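3-phosphoshikimate 1-carboxyvinyltransferase (Streptomyces sviceus, PDB 7M0O) probably catalyses transfer of the enolpyruvyl group of phosphoenolpyruvate to the 5-hydroxyl of shikimate-3-phosphate, releasing phosphate, in the pathway to chorismate. Local coordinates at residues G94-A100 and H132-A138; A231-T236 and V374-R378; E282-L286 and F306-P310; G357-S362 and P380-D386. One frame throughout, in Å; residues are numbered along the deposited sequence.

Contact 1: G94-A100 and H132-A138; sequences GTYRFDA and HPLTVRA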
loop_
_atom_site.group_PDB
_atom_site.type_symbol
_atom_site.label_atom_id
_atom_site.label_comp_id
_atom_site.label_asym_id
_atom_site.label_seq_id
_atom_site.Cartn_x
_atom_site.Cartn_y
_atom_site.Cartn_z
ATOM N N GLY A 94 13.057 19.466 -20.837
ATOM C CA GLY A 94 12.220 19.353 -22.013
ATOM C C GLY A 94 10.873 19.993 -21.742
ATOM O O GLY A 94 10.678 20.648 -20.725
ATOM N N THR A 95 9.950 19.796 -22.684
ATOM C CA THR A 95 8.595 20.352 -22.578
ATOM C C THR A 95 7.573 19.220 -22.577
ATOM O O THR A 95 7.460 18.489 -23.564
ATOM C CB THR A 95 8.301 21.333 -23.712
ATOM O OG1 THR A 95 9.377 22.272 -23.821
ATOM C CG2 THR A 95 7.008 22.081 -23.435
ATOM N N TYR A 96 6.826 19.082 -21.477
ATOM C CA TYR A 96 5.988 17.901 -21.250
ATOM C C TYR A 96 4.564 18.319 -20.909
ATOM O O TYR A 96 4.328 18.986 -19.895
ATOM C CB TYR A 96 6.594 17.030 -20.142
ATOM C CG TYR A 96 8.050 16.730 -20.427
ATOM C CD1 TYR A 96 8.402 15.897 -21.480
ATOM C CD2 TYR A 96 9.079 17.330 -19.689
ATOM C CE1 TYR A 96 9.726 15.625 -21.774
ATOM C CE2 TYR A 96 10.400 17.051 -19.971
ATOM C CZ TYR A 96 10.718 16.207 -21.022
ATOM O OH TYR A 96 12.033 15.929 -21.322
ATOM N N ARG A 97 3.618 17.898 -21.750
ATOM C CA ARG A 97 2.205 18.247 -21.605
ATOM C C ARG A 97 1.458 17.036 -21.049
ATOM O O ARG A 97 1.328 16.013 -21.731
ATOM C CB ARG A 97 1.622 18.694 -22.944
ATOM C CG ARG A 97 2.240 19.975 -23.479
ATOM C CD ARG A 97 1.797 20.274 -24.905
ATOM N NE ARG A 97 2.318 19.281 -25.836
ATOM C CZ ARG A 97 3.513 19.353 -26.414
ATOM N NH1 ARG A 97 4.315 20.383 -26.162
ATOM N NH2 ARG A 97 3.905 18.393 -27.244
ATOM N N PHE A 98 0.970 17.152 -19.814
ATOM C CA PHE A 98 0.274 16.063 -19.140
ATOM C C PHE A 98 -1.236 16.260 -19.195
ATOM O O PHE A 98 -1.741 17.386 -19.170
ATOM C CB PHE A 98 0.726 15.966 -17.678
ATOM C CG PHE A 98 2.146 15.496 -17.516
ATOM C CD1 PHE A 98 3.196 16.398 -17.433
ATOM C CD2 PHE A 98 2.429 14.139 -17.425
ATOM C CE1 PHE A 98 4.510 15.956 -17.285
ATOM C CE2 PHE A 98 3.743 13.697 -17.272
ATOM C CZ PHE A 98 4.781 14.614 -17.205
ATOM N N ASP A 99 -1.954 15.146 -19.282
ATOM C CA ASP A 99 -3.402 15.159 -19.172
ATOM C C ASP A 99 -3.831 13.850 -18.520
ATOM O O ASP A 99 -3.047 12.908 -18.392
ATOM C CB ASP A 99 -4.078 15.361 -20.545
ATOM C CG ASP A 99 -5.479 15.901 -20.421
ATOM O OD1 ASP A 99 -5.896 16.208 -19.278
ATOM O OD2 ASP A 99 -6.169 16.002 -21.465
ATOM N N ALA A 100 -5.084 13.796 -18.090
ATOM C CA ALA A 100 -5.610 12.582 -17.482
ATOM C C ALA A 100 -7.011 12.335 -18.030
ATOM O O ALA A 100 -7.530 13.110 -18.825
ATOM C CB ALA A 100 -5.586 12.697 -15.955
ATOM N N HIS A 132 -4.784 18.488 -13.623
ATOM C CA HIS A 132 -4.527 18.203 -15.029
ATOM C C HIS A 132 -5.654 18.782 -15.894
ATOM O O HIS A 132 -6.806 18.848 -15.463
ATOM C CB HIS A 132 -4.422 16.694 -15.256
ATOM C CG HIS A 132 -3.148 16.104 -14.735
ATOM N ND1 HIS A 132 -1.973 16.136 -15.458
ATOM C CD2 HIS A 132 -2.849 15.509 -13.555
ATOM C CE1 HIS A 132 -1.009 15.570 -14.750
ATOM N NE2 HIS A 132 -1.513 15.183 -13.592
ATOM N N PRO A 133 -5.353 19.199 -17.133
ATOM C CA PRO A 133 -4.051 19.139 -17.805
ATOM C C PRO A 133 -3.066 20.179 -17.264
ATOM O O PRO A 133 -3.462 21.246 -16.788
ATOM C CB PRO A 133 -4.407 19.410 -19.278
ATOM C CG PRO A 133 -5.677 20.175 -19.220
ATOM C CD PRO A 133 -6.428 19.639 -18.042
ATOM N N LEU A 134 -1.781 19.842 -17.317
ATOM C CA LEU A 134 -0.742 20.771 -16.895
ATOM C C LEU A 134 0.493 20.558 -17.749
ATOM O O LEU A 134 0.725 19.466 -18.283
ATOM C CB LEU A 134 -0.407 20.605 -15.413
ATOM C CG LEU A 134 0.018 19.208 -14.961
ATOM C CD1 LEU A 134 1.549 19.066 -15.062
ATOM C CD2 LEU A 134 -0.447 18.945 -13.546
ATOM N N THR A 135 1.305 21.598 -17.848
ATOM C CA THR A 135 2.460 21.593 -18.734
ATOM C C THR A 135 3.711 21.929 -17.932
ATOM O O THR A 135 3.729 22.934 -17.217
ATOM C CB THR A 135 2.237 22.590 -19.874
ATOM O OG1 THR A 135 1.097 22.164 -20.634
ATOM C CG2 THR A 135 3.459 22.669 -20.790
ATOM N N VAL A 136 4.740 21.086 -18.043
ATOM C CA VAL A 136 6.033 21.313 -17.392
ATOM C C VAL A 136 7.079 21.652 -18.444
ATOM O O VAL A 136 7.438 20.805 -19.275
ATOM C CB VAL A 136 6.499 20.097 -16.577
ATOM C CG1 VAL A 136 7.838 20.420 -15.874
ATOM C CG2 VAL A 136 5.432 19.636 -15.584
ATOM N N ARG A 137 7.609 22.872 -18.374
ATOM C CA ARG A 137 8.794 23.271 -19.138
ATOM C C ARG A 137 9.998 23.056 -18.230
ATOM O O ARG A 137 10.422 23.954 -17.500
ATOM C CB ARG A 137 8.666 24.713 -19.605
ATOM C CG ARG A 137 7.518 24.910 -20.610
ATOM C CD ARG A 137 7.043 26.368 -20.698
ATOM N NE ARG A 137 6.181 26.623 -21.856
ATOM C CZ ARG A 137 4.860 26.440 -21.887
ATOM N NH1 ARG A 137 4.221 25.993 -20.818
ATOM N NH2 ARG A 137 4.172 26.709 -22.994
ATOM N N ALA A 138 10.539 21.838 -18.268
ATOM C CA ALA A 138 11.515 21.375 -17.288
ATOM C C ALA A 138 12.931 21.825 -17.640
ATOM O O ALA A 138 13.326 21.833 -18.812
ATOM C CB ALA A 138 11.460 19.842 -17.199
HETATM O O HOH W 1 -1.082 19.967 -20.746
#
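F98 meets L134, V136 and H132 in the apolar centre of this antiparallel strand pair. Its CG lies beside the backbone N, anti to the carbonyl carbon (chi1 -69°), which lays the ring along the face that L134 and V136 share. F98 CD1 lies 3.9 Å from L134 CD1, and F98 CE1 reaches V136 CG2 at 4.2 Å. At the root of the side chain, F98 CB abuts the edge of the H132 imidazole, 3.4 Å from CE1; L134 CD2 lies over one face of that imidazole, toward its rim, and NE2 is hydrogen-bonded to A82 O. Cutting F98 back to an alanine is likely to leave a gap beside L134 CD1 and V136 CG2. Beyond it, the CE2 edge of Y96 packs on A138 CB at 4.1 Å. Six backbone bonds join G94 with A138, Y96 with V136 and F98 with L134; V136 N to Y96 O (2.8 Å) is nearly straight at 168°. On the other face R97 runs alongside T135, CG 3.8 Å from T135 OG1, its guanidinium salt-bridged to D72 and E70. A water donates to F98 O and T135 OG1, the latter also bonded to E126. D99 OD1 rests 3.5 Å from P133 CB, and OD2 pairs with R105. The strands are the inner pair of a mixed sheet, 70-74 and 122-125 outermost; helix 79-90 covers F98 through L85, P86 and A89.

Contact 2: A231-T236 and V374-R378; sequences AAAALT and VTGLR
L235 and V374 pack where the C-terminal end of helix 223-235 meets the last turn of helix 366-375. Their side chains run antiparallel, L235 pointing one way and V374 the other. With its CG anti to the backbone N (chi1 177°), L235 reaches across so that CD2 sits 3.9 Å from V374 O and 4.2 Å from V374 CG1. That same CG1 is the branch of V374 that touches most: it lies 3.9 Å from the backbone N of A232 and also approaches the methyls of A231 and A232. Three residues on, L377 presses CD1 on A232 CB at 3.6 Å, a close methyl-to-methyl contact. EPSP synthases are built as globules with helices inside and sheets outside, and the packing here is of that interior kind: F401 of helix 397-406 touches V374 and L377, L404 of the same helix touches A232, and I303 of helix 297-303 reaches V374. Toward the helix end the character turns polar. T236 folds its OG1 back to donate to A232 O at 2.7 Å, taking up a carbonyl of the last helical turn. R378 is bent at chi2 and chi3, which brings NH1 round toward L235 O. The two atoms stay 4.1 Å apart, with the carbonyl at the edge of the guanidinium, and a water joins them, accepting from R378 NH1 at 2.6 Å and donating to L235 O.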
loop_
_atom_site.group_PDB
_atom_site.type_symbol
_atom_site.label_atom_id
_atom_site.label_comp_id
_atom_site.label_asym_id
_atom_site.label_seq_id
_atom_site.Cartn_x
_atom_site.Cartn_y
_atom_site.Cartn_z
ATOM N N ALA A 231 -4.644 -16.086 8.429
ATOM C CA ALA A 231 -5.668 -16.417 9.427
ATOM C C ALA A 231 -6.392 -17.719 9.099
ATOM O O ALA A 231 -6.678 -18.524 10.001
ATOM C CB ALA A 231 -6.683 -15.280 9.536
ATOM N N ALA A 232 -6.731 -17.925 7.828
ATOM C CA ALA A 232 -7.366 -19.177 7.412
ATOM C C ALA A 232 -6.507 -20.382 7.792
ATOM O O ALA A 232 -7.023 -21.409 8.265
ATOM C CB ALA A 232 -7.618 -19.150 5.901
ATOM N N ALA A 233 -5.183 -20.266 7.627
ATOM C CA ALA A 233 -4.309 -21.378 7.988
ATOM C C ALA A 233 -4.277 -21.591 9.497
ATOM O O ALA A 233 -4.307 -22.730 9.966
ATOM C CB ALA A 233 -2.899 -21.135 7.448
ATOM N N ALA A 234 -4.219 -20.510 10.277
ATOM C CA ALA A 234 -4.141 -20.643 11.734
ATOM C C ALA A 234 -5.404 -21.285 12.296
ATOM O O ALA A 234 -5.355 -22.007 13.306
ATOM C CB ALA A 234 -3.921 -19.268 12.368
ATOM N N LEU A 235 -6.524 -21.080 11.616
ATOM C CA LEU A 235 -7.815 -21.584 12.053
ATOM C C LEU A 235 -8.010 -23.055 11.716
ATOM O O LEU A 235 -8.866 -23.708 12.321
ATOM C CB LEU A 235 -8.907 -20.755 11.389
ATOM C CG LEU A 235 -10.365 -21.107 11.612
ATOM C CD1 LEU A 235 -10.676 -20.889 13.086
ATOM C CD2 LEU A 235 -11.184 -20.225 10.713
ATOM N N THR A 236 -7.242 -23.575 10.765
ATOM C CA THR A 236 -7.456 -24.895 10.176
ATOM C C THR A 236 -6.333 -25.841 10.590
ATOM O O THR A 236 -5.203 -25.700 10.100
ATOM C CB THR A 236 -7.520 -24.778 8.649
ATOM O OG1 THR A 236 -8.452 -23.748 8.269
ATOM C CG2 THR A 236 -7.925 -26.124 8.009
ATOM N N VAL A 374 -13.207 -15.452 6.077
ATOM C CA VAL A 374 -12.464 -16.465 6.817
ATOM C C VAL A 374 -13.386 -17.202 7.785
ATOM O O VAL A 374 -13.297 -18.424 7.942
ATOM C CB VAL A 374 -11.260 -15.838 7.552
ATOM C CG1 VAL A 374 -10.468 -16.934 8.231
ATOM C CG2 VAL A 374 -10.373 -15.065 6.593
ATOM N N THR A 375 -14.282 -16.472 8.457
ATOM C CA THR A 375 -15.247 -17.106 9.346
ATOM C C THR A 375 -16.050 -18.169 8.617
ATOM O O THR A 375 -16.398 -19.204 9.199
ATOM C CB THR A 375 -16.198 -16.058 9.924
ATOM O OG1 THR A 375 -15.452 -14.952 10.443
ATOM C CG2 THR A 375 -17.047 -16.659 11.026
ATOM N N GLY A 376 -16.348 -17.926 7.342
ATOM C CA GLY A 376 -17.146 -18.857 6.548
ATOM C C GLY A 376 -16.486 -20.199 6.252
ATOM O O GLY A 376 -17.187 -21.120 5.813
ATOM N N LEU A 377 -15.165 -20.325 6.434
ATOM C CA LEU A 377 -14.527 -21.641 6.387
ATOM C C LEU A 377 -15.125 -22.614 7.396
ATOM O O LEU A 377 -15.162 -23.829 7.138
ATOM C CB LEU A 377 -13.032 -21.503 6.659
ATOM C CG LEU A 377 -12.238 -20.731 5.613
ATOM C CD1 LEU A 377 -10.800 -20.736 6.048
ATOM C CD2 LEU A 377 -12.380 -21.333 4.228
ATOM N N ARG A 378 -15.562 -22.121 8.560
ATOM C CA ARG A 378 -16.106 -22.985 9.599
ATOM C C ARG A 378 -17.587 -22.771 9.884
ATOM O O ARG A 378 -18.194 -23.624 10.543
ATOM C CB ARG A 378 -15.328 -22.798 10.913
ATOM C CG ARG A 378 -13.943 -23.435 10.921
ATOM C CD ARG A 378 -13.997 -24.944 11.169
ATOM N NE ARG A 378 -14.537 -25.270 12.487
ATOM C CZ ARG A 378 -13.837 -25.194 13.617
ATOM N NH1 ARG A 378 -12.578 -24.795 13.586
ATOM N NH2 ARG A 378 -14.403 -25.496 14.777
HETATM O O HOH W 2 -10.897 -24.949 11.554
#

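Contact 3: E282-L286 and F306-P310; sequences ELRGL and FASAP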
loop_
_atom_site.group_PDB
_atom_site.type_symbol
_atom_site.label_atom_id
_atom_site.label_comp_id
_atom_site.label_asym_id
_atom_site.label_seq_id
_atom_site.Cartn_x
_atom_site.Cartn_y
_atom_site.Cartn_z
ATOM N N GLU A 282 -4.768 -25.519 18.016
ATOM C CA GLU A 282 -4.776 -24.678 19.201
ATOM C C GLU A 282 -4.996 -23.243 18.748
ATOM O O GLU A 282 -4.188 -22.709 17.980
ATOM C CB GLU A 282 -3.461 -24.814 19.972
ATOM C CG GLU A 282 -3.477 -24.208 21.371
ATOM C CD GLU A 282 -3.883 -25.209 22.446
ATOM O OE1 GLU A 282 -3.492 -26.395 22.343
ATOM O OE2 GLU A 282 -4.609 -24.818 23.387
ATOM N N LEU A 283 -6.093 -22.634 19.199
ATOM C CA LEU A 283 -6.383 -21.218 18.948
ATOM C C LEU A 283 -6.722 -20.601 20.296
ATOM O O LEU A 283 -7.876 -20.648 20.725
ATOM C CB LEU A 283 -7.518 -21.043 17.950
ATOM C CG LEU A 283 -7.458 -19.788 17.075
ATOM C CD1 LEU A 283 -6.273 -19.821 16.140
ATOM C CD2 LEU A 283 -8.744 -19.618 16.275
ATOM N N ARG A 284 -5.721 -20.049 20.973
ATOM C CA ARG A 284 -5.894 -19.617 22.354
ATOM C C ARG A 284 -6.286 -18.148 22.423
ATOM O O ARG A 284 -5.709 -17.302 21.735
ATOM C CB ARG A 284 -4.612 -19.852 23.159
ATOM C CG ARG A 284 -4.222 -21.318 23.175
ATOM C CD ARG A 284 -3.071 -21.611 24.124
ATOM N NE ARG A 284 -1.873 -20.846 23.787
ATOM C CZ ARG A 284 -0.869 -21.294 23.039
ATOM N NH1 ARG A 284 -0.905 -22.520 22.528
ATOM N NH2 ARG A 284 0.167 -20.507 22.792
ATOM N N GLY A 285 -7.245 -17.841 23.298
ATOM C CA GLY A 285 -7.622 -16.458 23.498
ATOM C C GLY A 285 -6.498 -15.627 24.089
ATOM O O GLY A 285 -5.538 -16.132 24.675
ATOM N N LEU A 286 -6.631 -14.314 23.935
ATOM C CA LEU A 286 -5.589 -13.390 24.355
ATOM C C LEU A 286 -6.139 -11.974 24.313
ATOM O O LEU A 286 -7.222 -11.719 23.779
ATOM C CB LEU A 286 -4.330 -13.473 23.482
ATOM C CG LEU A 286 -4.409 -13.573 21.951
ATOM C CD1 LEU A 286 -5.094 -12.391 21.289
ATOM C CD2 LEU A 286 -3.018 -13.774 21.358
ATOM N N PHE A 306 -13.810 -18.873 17.509
ATOM C CA PHE A 306 -13.271 -20.220 17.645
ATOM C C PHE A 306 -12.135 -20.313 18.657
ATOM O O PHE A 306 -11.564 -21.393 18.824
ATOM C CB PHE A 306 -12.799 -20.718 16.277
ATOM C CG PHE A 306 -13.765 -20.409 15.172
ATOM C CD1 PHE A 306 -14.853 -21.234 14.939
ATOM C CD2 PHE A 306 -13.606 -19.279 14.384
ATOM C CE1 PHE A 306 -15.756 -20.946 13.934
ATOM C CE2 PHE A 306 -14.509 -18.988 13.376
ATOM C CZ PHE A 306 -15.588 -19.827 13.161
ATOM N N ALA A 307 -11.819 -19.227 19.357
ATOM C CA ALA A 307 -10.715 -19.244 20.313
ATOM C C ALA A 307 -11.116 -19.979 21.594
ATOM O O ALA A 307 -12.287 -20.285 21.835
ATOM C CB ALA A 307 -10.250 -17.820 20.635
ATOM N N SER A 308 -10.106 -20.270 22.418
ATOM C CA SER A 308 -10.263 -21.001 23.676
ATOM C C SER A 308 -10.763 -20.142 24.828
ATOM O O SER A 308 -11.096 -20.692 25.884
ATOM C CB SER A 308 -8.922 -21.599 24.096
ATOM O OG SER A 308 -8.063 -20.586 24.611
ATOM N N ALA A 309 -10.773 -18.812 24.671
ATOM C CA ALA A 309 -11.058 -17.859 25.742
ATOM C C ALA A 309 -11.344 -16.509 25.094
ATOM O O ALA A 309 -11.129 -16.372 23.888
ATOM C CB ALA A 309 -9.868 -17.756 26.701
ATOM N N PRO A 310 -11.789 -15.481 25.839
ATOM C CA PRO A 310 -12.059 -14.183 25.201
ATOM C C PRO A 310 -10.869 -13.643 24.417
ATOM O O PRO A 310 -9.701 -13.829 24.786
ATOM C CB PRO A 310 -12.401 -13.269 26.381
ATOM C CG PRO A 310 -12.994 -14.193 27.377
ATOM C CD PRO A 310 -12.278 -15.505 27.228
#
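S308 points its side chain at R284 and G285, and its hydroxyl is the one side-chain group in the hydrogen bonds here. OG stands between its own backbone N and carbonyl carbon (chi1 75°), a position that brings it in front of the G285 N-H, from which it accepts at 3.2 Å (G285 N to S308 OG) with an N-H...O angle of 158°. It also lies 3.3 Å from R284 CA. R284 CB touches OG as well; beyond it the chain is bent at chi3. The backbone N of S308 works beside it, donating to L283 O at 2.8 Å, nearly along the C=O axis though bent at the hydrogen, 132°. A307 sets its methyl 3.7 Å from that same L283 O. L283 and F306 meet only loosely, L283 CD2 lying 4.2 Å from F306 CB, while the F306 ring packs on L235 and R378. Opposite A309 and P310 stands G285, whose CA lies 3.5 Å from A309 O and 3.6 Å from P310 O; any side chain on it would run into these two carbonyls. Past it, L286 N makes a weak bond to P310 O. The two loops thus come together just before strands 286-289 and 311-314, parallel neighbours in a mixed sheet, and the backbone pairing of L286 with R312 carries the contact on. With one side-chain hydroxyl and otherwise main-chain donors and acceptors, the contact depends on the course of the backbone and on G285, where a side chain would clash, more than on large apolar groups.

Contact 4: G357-S362 and P380-D386; sequences GAQVTS and PGISFDD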
loop_
_atom_site.group_PDB
_atom_site.type_symbol
_atom_site.label_atom_id
_atom_site.label_comp_id
_atom_site.label_asym_id
_atom_site.label_seq_id
_atom_site.Cartn_x
_atom_site.Cartn_y
_atom_site.Cartn_z
ATOM N N GLY A 357 -24.760 -18.995 10.491
ATOM C CA GLY A 357 -24.567 -18.175 9.306
ATOM C C GLY A 357 -25.635 -17.107 9.145
ATOM O O GLY A 357 -26.788 -17.271 9.546
ATOM N N ALA A 358 -25.233 -15.988 8.544
ATOM C CA ALA A 358 -26.148 -14.897 8.229
ATOM C C ALA A 358 -25.490 -14.005 7.182
ATOM O O ALA A 358 -24.331 -14.198 6.808
ATOM C CB ALA A 358 -26.521 -14.106 9.487
ATOM N N GLN A 359 -26.244 -13.016 6.712
ATOM C CA GLN A 359 -25.710 -12.041 5.777
ATOM C C GLN A 359 -24.960 -10.956 6.535
ATOM O O GLN A 359 -25.501 -10.335 7.454
ATOM C CB GLN A 359 -26.824 -11.412 4.948
ATOM C CG GLN A 359 -26.284 -10.525 3.861
ATOM C CD GLN A 359 -27.343 -9.645 3.250
ATOM O OE1 GLN A 359 -27.905 -8.777 3.913
ATOM N NE2 GLN A 359 -27.623 -9.868 1.979
ATOM N N VAL A 360 -23.714 -10.728 6.136
ATOM C CA VAL A 360 -22.855 -9.723 6.747
ATOM C C VAL A 360 -23.189 -8.351 6.179
ATOM O O VAL A 360 -23.320 -8.191 4.959
ATOM C CB VAL A 360 -21.382 -10.077 6.500
ATOM C CG1 VAL A 360 -20.476 -8.854 6.693
ATOM C CG2 VAL A 360 -20.971 -11.237 7.407
ATOM N N THR A 361 -23.346 -7.356 7.065
ATOM C CA THR A 361 -23.466 -5.961 6.647
ATOM C C THR A 361 -22.070 -5.369 6.461
ATOM O O THR A 361 -21.362 -5.103 7.437
ATOM C CB THR A 361 -24.249 -5.133 7.662
ATOM O OG1 THR A 361 -25.557 -5.684 7.830
ATOM C CG2 THR A 361 -24.381 -3.687 7.151
ATOM N N SER A 362 -21.683 -5.137 5.209
ATOM C CA SER A 362 -20.311 -4.753 4.909
ATOM C C SER A 362 -20.010 -3.278 5.157
ATOM O O SER A 362 -18.846 -2.935 5.411
ATOM C CB SER A 362 -19.994 -5.138 3.455
ATOM O OG SER A 362 -20.562 -4.203 2.555
ATOM N N PRO A 380 -21.102 -22.379 8.006
ATOM C CA PRO A 380 -21.799 -22.399 6.714
ATOM C C PRO A 380 -22.876 -21.331 6.633
ATOM O O PRO A 380 -23.434 -20.894 7.641
ATOM C CB PRO A 380 -22.423 -23.803 6.664
ATOM C CG PRO A 380 -21.722 -24.601 7.727
ATOM C CD PRO A 380 -21.347 -23.602 8.788
ATOM N N GLY A 381 -23.161 -20.898 5.406
ATOM C CA GLY A 381 -24.248 -19.955 5.208
ATOM C C GLY A 381 -23.937 -18.502 5.471
ATOM O O GLY A 381 -24.856 -17.723 5.766
ATOM N N ILE A 382 -22.676 -18.103 5.367
ATOM C CA ILE A 382 -22.313 -16.696 5.446
ATOM C C ILE A 382 -22.309 -16.107 4.044
ATOM O O ILE A 382 -21.719 -16.673 3.114
ATOM C CB ILE A 382 -20.951 -16.516 6.136
ATOM C CG1 ILE A 382 -21.125 -16.728 7.641
ATOM C CG2 ILE A 382 -20.369 -15.138 5.819
ATOM C CD1 ILE A 382 -19.865 -16.485 8.488
ATOM N N SER A 383 -22.977 -14.967 3.897
ATOM C CA SER A 383 -23.022 -14.204 2.666
ATOM C C SER A 383 -22.765 -12.739 3.013
ATOM O O SER A 383 -22.617 -12.373 4.181
ATOM C CB SER A 383 -24.369 -14.407 1.943
ATOM O OG SER A 383 -25.463 -13.942 2.716
ATOM N N PHE A 384 -22.695 -11.903 1.984
ATOM C CA PHE A 384 -22.390 -10.491 2.132
ATOM C C PHE A 384 -23.402 -9.670 1.358
ATOM O O PHE A 384 -23.827 -10.069 0.273
ATOM C CB PHE A 384 -20.982 -10.183 1.613
ATOM C CG PHE A 384 -19.937 -11.131 2.131
ATOM C CD1 PHE A 384 -19.436 -10.990 3.418
ATOM C CD2 PHE A 384 -19.468 -12.160 1.341
ATOM C CE1 PHE A 384 -18.487 -11.870 3.912
ATOM C CE2 PHE A 384 -18.517 -13.040 1.825
ATOM C CZ PHE A 384 -18.032 -12.898 3.113
ATOM N N ASP A 385 -23.756 -8.509 1.904
ATOM C CA ASP A 385 -24.653 -7.617 1.173
ATOM C C ASP A 385 -23.956 -6.936 -0.004
ATOM O O ASP A 385 -24.629 -6.528 -0.960
ATOM C CB ASP A 385 -25.265 -6.594 2.133
ATOM C CG ASP A 385 -24.219 -5.701 2.830
ATOM O OD1 ASP A 385 -22.986 -5.883 2.640
ATOM O OD2 ASP A 385 -24.652 -4.799 3.586
ATOM N N ASP A 386 -22.623 -6.864 0.018
ATOM C CA ASP A 386 -21.853 -6.120 -0.982
ATOM C C ASP A 386 -20.525 -6.840 -1.233
ATOM O O ASP A 386 -19.457 -6.389 -0.794
ATOM C CB ASP A 386 -21.634 -4.684 -0.511
ATOM C CG ASP A 386 -20.972 -3.796 -1.560
ATOM O OD1 ASP A 386 -20.896 -4.193 -2.743
ATOM O OD2 ASP A 386 -20.541 -2.676 -1.191
HETATM O O HOH W 3 -24.305 -21.851 9.911
HETATM O O HOH W 4 -26.769 -5.011 5.231
#
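V360 and F384, Q359 and S383 form the parallel pairs at the middle of this contact, and backbone bonds set their register. V360 N donates to S383 O at 2.8 Å, almost straight at 173°, D385 N returns the bond to V360 O at 3.1 Å, and S383 N adds a weak one to A358 O. The side-chain polar bonds gather on D385. Its OD1 accepts from S362 N and S362 OG, both at 3.0 Å, from opposite faces of the carboxylate plane and on the syn side. S362 OG sits between its backbone N and carbonyl carbon (chi1 78°), a turn that lets it face D385 and also hydrogen-bond to G364 N. With an alanine here, G364 N would probably lose this mate and OD1 one of its grips. A water links D385 OD2 to T361 OG1, itself bonded to R336. Among apolar contacts, V360 and F384 lie side by side, CB 3.8 Å from CD1, and V360 CG2 nears I382 CG2. Q359 crosses D385 in van der Waals contact, amide and carboxylate planes 53° apart. The side chains of D386 and S362 lie about 7 and 9 Å from those of K392 and R367, predicted to bind phosphoenolpyruvate. Strands 359-360 and 383-384 end a beta-alpha-beta unit: I368 and F372 of the connecting helix 366-375 pack on V360, T375 on I382, and helix 326-336 brings N333 to V360.

Contact 1 stands apart, its centre 47 to 57 Å from the centres of the others; contacts 2 to 4 cluster on one side of the chain's centre. Contact 4 is a surface contact, the rest partly buried. Contacts 2 and 4 hold the same helix 366-375, contact 2 by its last turn and contact 4 by its flanking strands, and they touch by packing. Contact 3 is nested in the loop that contact 2 closes, and these two also touch by packing. The chemistry follows place: backbone pairing of two strands, with an aromatic-aliphatic face, in contact 1, apolar packing at two helix ends in contact 2, main-chain bonds between loops in contact 3, and carboxylate-centred bonds at the surface in contact 4.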